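Local coordinates for protein putative dehydratase (Mesorhizobium loti, PDB 2POZ) that is of unknown specific function but probably acts as a lyase, perhaps a dehydratase, in the mandelate racemase/muconate lactonizing family of the enolase superfamily, at residues L242-I245 with S246-P250; D213-I216 with R217-K221. One frame throughout, in Å; residues are numbered along the deposited sequence.

Contact 1 (L242-I245 with S246-P250); sequences LKVI and SEQIP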
# COMPACT_ATOMS: atom_id res chain seq x y z
N LEU A 242 10.86 -13.53 -0.79
CA LEU A 242 11.51 -13.38 0.51
C LEU A 242 10.55 -12.88 1.58
O LEU A 242 10.53 -13.40 2.70
CB LEU A 242 12.71 -12.43 0.41
CG LEU A 242 13.50 -12.15 1.69
CD1 LEU A 242 14.02 -13.46 2.29
CD2 LEU A 242 14.67 -11.23 1.38
N LYS A 243 9.75 -11.86 1.25
CA LYS A 243 8.81 -11.34 2.24
C LYS A 243 7.70 -12.35 2.56
O LYS A 243 7.35 -12.54 3.72
CB LYS A 243 8.19 -10.02 1.79
CG LYS A 243 7.24 -9.45 2.85
CD LYS A 243 7.15 -7.94 2.83
CE LYS A 243 6.39 -7.44 4.06
NZ LYS A 243 7.02 -7.90 5.34
N VAL A 244 7.15 -12.98 1.52
CA VAL A 244 6.10 -13.96 1.71
C VAL A 244 6.61 -15.09 2.61
O VAL A 244 5.92 -15.51 3.55
CB VAL A 244 5.66 -14.57 0.36
CG1 VAL A 244 4.69 -15.72 0.59
CG2 VAL A 244 5.01 -13.49 -0.49
N ILE A 245 7.81 -15.56 2.33
CA ILE A 245 8.40 -16.63 3.12
C ILE A 245 8.56 -16.20 4.58
O ILE A 245 8.20 -16.95 5.48
CB ILE A 245 9.76 -17.07 2.53
CG1 ILE A 245 9.52 -17.78 1.19
CG2 ILE A 245 10.50 -17.98 3.51
CD1 ILE A 245 10.78 -17.99 0.36
N SER A 246 9.07 -14.99 4.82
CA SER A 246 9.26 -14.52 6.19
C SER A 246 7.95 -14.50 6.99
O SER A 246 7.96 -14.72 8.20
CB SER A 246 9.88 -13.12 6.20
OG SER A 246 8.99 -12.14 5.68
N GLU A 247 6.84 -14.24 6.32
CA GLU A 247 5.54 -14.19 6.98
C GLU A 247 4.92 -15.57 7.17
O GLU A 247 3.96 -15.73 7.92
CB GLU A 247 4.56 -13.34 6.15
CG GLU A 247 5.07 -11.97 5.77
CD GLU A 247 4.09 -11.20 4.88
OE1 GLU A 247 3.60 -11.78 3.88
OE2 GLU A 247 3.80 -10.02 5.19
N GLN A 248 5.48 -16.57 6.50
CA GLN A 248 4.92 -17.92 6.57
C GLN A 248 5.73 -18.97 7.32
O GLN A 248 5.23 -20.07 7.55
CB GLN A 248 4.65 -18.42 5.15
CG GLN A 248 3.55 -17.67 4.41
CD GLN A 248 2.18 -17.90 5.02
OE1 GLN A 248 1.84 -19.03 5.40
NE2 GLN A 248 1.37 -16.84 5.11
N ILE A 249 6.96 -18.66 7.70
CA ILE A 249 7.76 -19.64 8.42
C ILE A 249 8.12 -19.17 9.81
O ILE A 249 8.14 -17.97 10.09
CB ILE A 249 9.07 -19.99 7.66
CG1 ILE A 249 10.03 -18.79 7.68
CG2 ILE A 249 8.74 -20.41 6.23
CD1 ILE A 249 11.41 -19.11 7.09
N PRO A 250 8.40 -20.11 10.72
CA PRO A 250 8.75 -19.77 12.11
C PRO A 250 10.25 -19.56 12.35
O PRO A 250 10.67 -19.41 13.50
CB PRO A 250 8.21 -20.97 12.88
CG PRO A 250 8.57 -22.11 11.96
CD PRO A 250 8.22 -21.57 10.57

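Contact 2 (D213-I216 with R217-K221); sequences DETI and RFCRK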
# COMPACT_ATOMS: atom_id res chain seq x y z
N ASP A 213 6.36 -22.33 -2.23
CA ASP A 213 5.54 -23.30 -1.51
C ASP A 213 6.35 -24.41 -0.83
O ASP A 213 6.21 -24.63 0.38
CB ASP A 213 4.48 -23.89 -2.46
CG ASP A 213 5.08 -24.51 -3.73
OD1 ASP A 213 6.24 -24.20 -4.08
OD2 ASP A 213 4.38 -25.31 -4.38
N GLU A 214 7.21 -25.09 -1.58
CA GLU A 214 8.00 -26.17 -1.02
C GLU A 214 9.03 -25.67 0.00
O GLU A 214 9.35 -26.38 0.95
CB GLU A 214 8.70 -26.96 -2.12
CG GLU A 214 7.75 -27.80 -2.98
CD GLU A 214 6.87 -28.72 -2.15
OE1 GLU A 214 7.37 -29.37 -1.20
OE2 GLU A 214 5.66 -28.81 -2.45
N THR A 215 9.53 -24.45 -0.18
CA THR A 215 10.50 -23.91 0.75
C THR A 215 9.83 -23.66 2.10
O THR A 215 10.38 -23.99 3.16
CB THR A 215 11.11 -22.60 0.23
OG1 THR A 215 11.96 -22.88 -0.89
CG2 THR A 215 11.92 -21.92 1.33
N ILE A 216 8.64 -23.09 2.07
CA ILE A 216 7.89 -22.83 3.29
C ILE A 216 7.62 -24.17 3.97
O ILE A 216 7.84 -24.32 5.17
CB ILE A 216 6.54 -22.14 2.96
CG1 ILE A 216 6.80 -20.70 2.51
CG2 ILE A 216 5.62 -22.16 4.18
CD1 ILE A 216 5.57 -20.00 1.99
N ARG A 217 7.18 -25.15 3.20
CA ARG A 217 6.91 -26.48 3.73
C ARG A 217 8.14 -27.05 4.44
O ARG A 217 8.04 -27.55 5.55
CB ARG A 217 6.46 -27.42 2.61
CG ARG A 217 6.31 -28.88 3.02
CD ARG A 217 5.70 -29.68 1.89
NE ARG A 217 4.25 -29.59 1.88
CZ ARG A 217 3.49 -29.48 0.79
NH1 ARG A 217 4.04 -29.44 -0.42
NH2 ARG A 217 2.17 -29.43 0.92
N PHE A 218 9.30 -26.96 3.79
CA PHE A 218 10.54 -27.48 4.38
C PHE A 218 10.96 -26.75 5.66
O PHE A 218 11.37 -27.39 6.63
CB PHE A 218 11.68 -27.40 3.35
CG PHE A 218 12.98 -27.99 3.84
CD1 PHE A 218 13.13 -29.36 3.99
CD2 PHE A 218 14.06 -27.17 4.15
CE1 PHE A 218 14.33 -29.91 4.44
CE2 PHE A 218 15.27 -27.71 4.60
CZ PHE A 218 15.41 -29.07 4.75
N CYS A 219 10.84 -25.42 5.68
CA CYS A 219 11.22 -24.65 6.86
C CYS A 219 10.32 -24.98 8.05
O CYS A 219 10.76 -25.01 9.20
CB CYS A 219 11.18 -23.16 6.55
SG CYS A 219 12.47 -22.63 5.38
N ARG A 220 9.04 -25.22 7.78
CA ARG A 220 8.13 -25.56 8.85
C ARG A 220 8.47 -26.94 9.39
O ARG A 220 8.40 -27.18 10.59
CB ARG A 220 6.68 -25.53 8.35
CG ARG A 220 6.13 -24.12 8.16
CD ARG A 220 4.73 -24.14 7.56
NE ARG A 220 4.16 -22.79 7.51
CZ ARG A 220 3.18 -22.43 6.69
NH1 ARG A 220 2.66 -23.32 5.86
NH2 ARG A 220 2.73 -21.18 6.70
N LYS A 221 8.86 -27.85 8.50
CA LYS A 221 9.21 -29.20 8.92
C LYS A 221 10.42 -29.22 9.84
O LYS A 221 10.42 -29.95 10.83
CB LYS A 221 9.47 -30.09 7.71
CG LYS A 221 9.53 -31.58 8.02
CD LYS A 221 9.57 -32.41 6.73
CE LYS A 221 9.63 -33.91 7.02
NZ LYS A 221 8.46 -34.38 7.82

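Contact 1 (L242-I245 with S246-P250)
The flat carbonyl group of Lys243 receives two donors on one face of its plane: Ser246 OG, 2.6 Å from Lys243 O and tilted 23° from that plane, and Glu247 N, 3.1 Å from Lys243 O and tilted 21°. Serine suits this helical position because its short side chain folds back on the preceding turn, with OG between its own N and carbonyl carbon (chi1 68°). With an alanine here, the Lys243 carbonyl would probably lose its short hydroxyl bond and keep the longer one from Glu247 N. Glu247, one turn after Lys243, brings CG to 3.1 Å from Lys243 O, and its chain crosses the lysine's; the salt bridge is long, Lys243 NZ to Glu247 OE2 3.9 Å. The lysine's length also lets NZ bond to Leu271 O. On the buried side, which branched isoleucines fill well, Ile245 CG2 meets Ile249 CD1 at 3.9 Å. Ile245 O takes Gln248 N at 2.9 Å from well above its carbonyl plane, and Ile249 N only weakly. Chemistry thus divides by side: polar bonds brace the turn, a loose ion pair lies toward solvent, and Ile245 packs toward strand 253-255, Ile249 toward helix 212-222.

Contact 2 (D213-I216 with R217-K221)
Arg217 lies side by side with Glu214, three residues earlier on the same helix. Its CB rests 3.5 Å from Glu214 O. CG stands anti to the backbone N (chi1 173°), which starts the chain outward from the helix. CD comes within 3.5 Å of Glu214 OE1, an aliphatic carbon alongside the carboxylate. The bend at chi3 (-84°) carries NE off to the side of the carboxylate, and the guanidinium then brings NH1 back to it, making the salt bridge 2.7 Å from Glu214 OE2. The carboxylate meets the guanidinium at its edge, the two planes turned 39° apart, so the pair is gripped chiefly through one N-O contact. NH2, the other terminal nitrogen, makes a weak hydrogen bond to Cys228 O of the second subunit. Glu214 OE2 serves a second arginine as well, Arg303 of that subunit, which also bridges Asp213 OD2, while Asp213 OD1 accepts a hydrogen bond from Thr211 OG1; a long acid suits position 214 because it can join charges across the interface while staying largely buried.

On another side of the helix, the beta-branch of Ile216 lays a methyl on a flat cation: CG2 sits 3.5 Å above the centre of the Arg220 guanidinium. Arg220 runs extended from CG to NE, its CG passing 3.5 Å from Ile216 O. Beneath run regular backbone bonds such as Cys219 N to Thr215 O at 2.9 Å. Thr215 OG1 is tied to Leu210 N and Thr211 O, fastening the start of the helix. Helix 212-222 forms the crossover between parallel strands 201-205 and 227-231; the bulky Phe218 fills its buried face toward helix 179-196, against Ala185 and Val189, and with Cys219 presses on Leu206 in the loop after strand 201-205.

Contacts 1 and 2 belong to successive beta-alpha-beta units of the barrel domain: helix 212-222 leads into strand 227-231, and helix 239-248 follows it. Their centres lie about 10 Å apart. Contact 2 is the more buried, and its acids and Arg217 are engaged at a subunit interface; contact 1 is partly buried, its charged pair looser and nearer solvent, though it too touches the second subunit. The helices pack directly on each other: Ile249 CG2 lies 3.7 Å from Cys219 CB, and Gln248 CB 3.7 Å from Ile216 CD1. Near this apolar seam, Arg220 NH2 reaches Gln248 OE1 in a weak hydrogen bond.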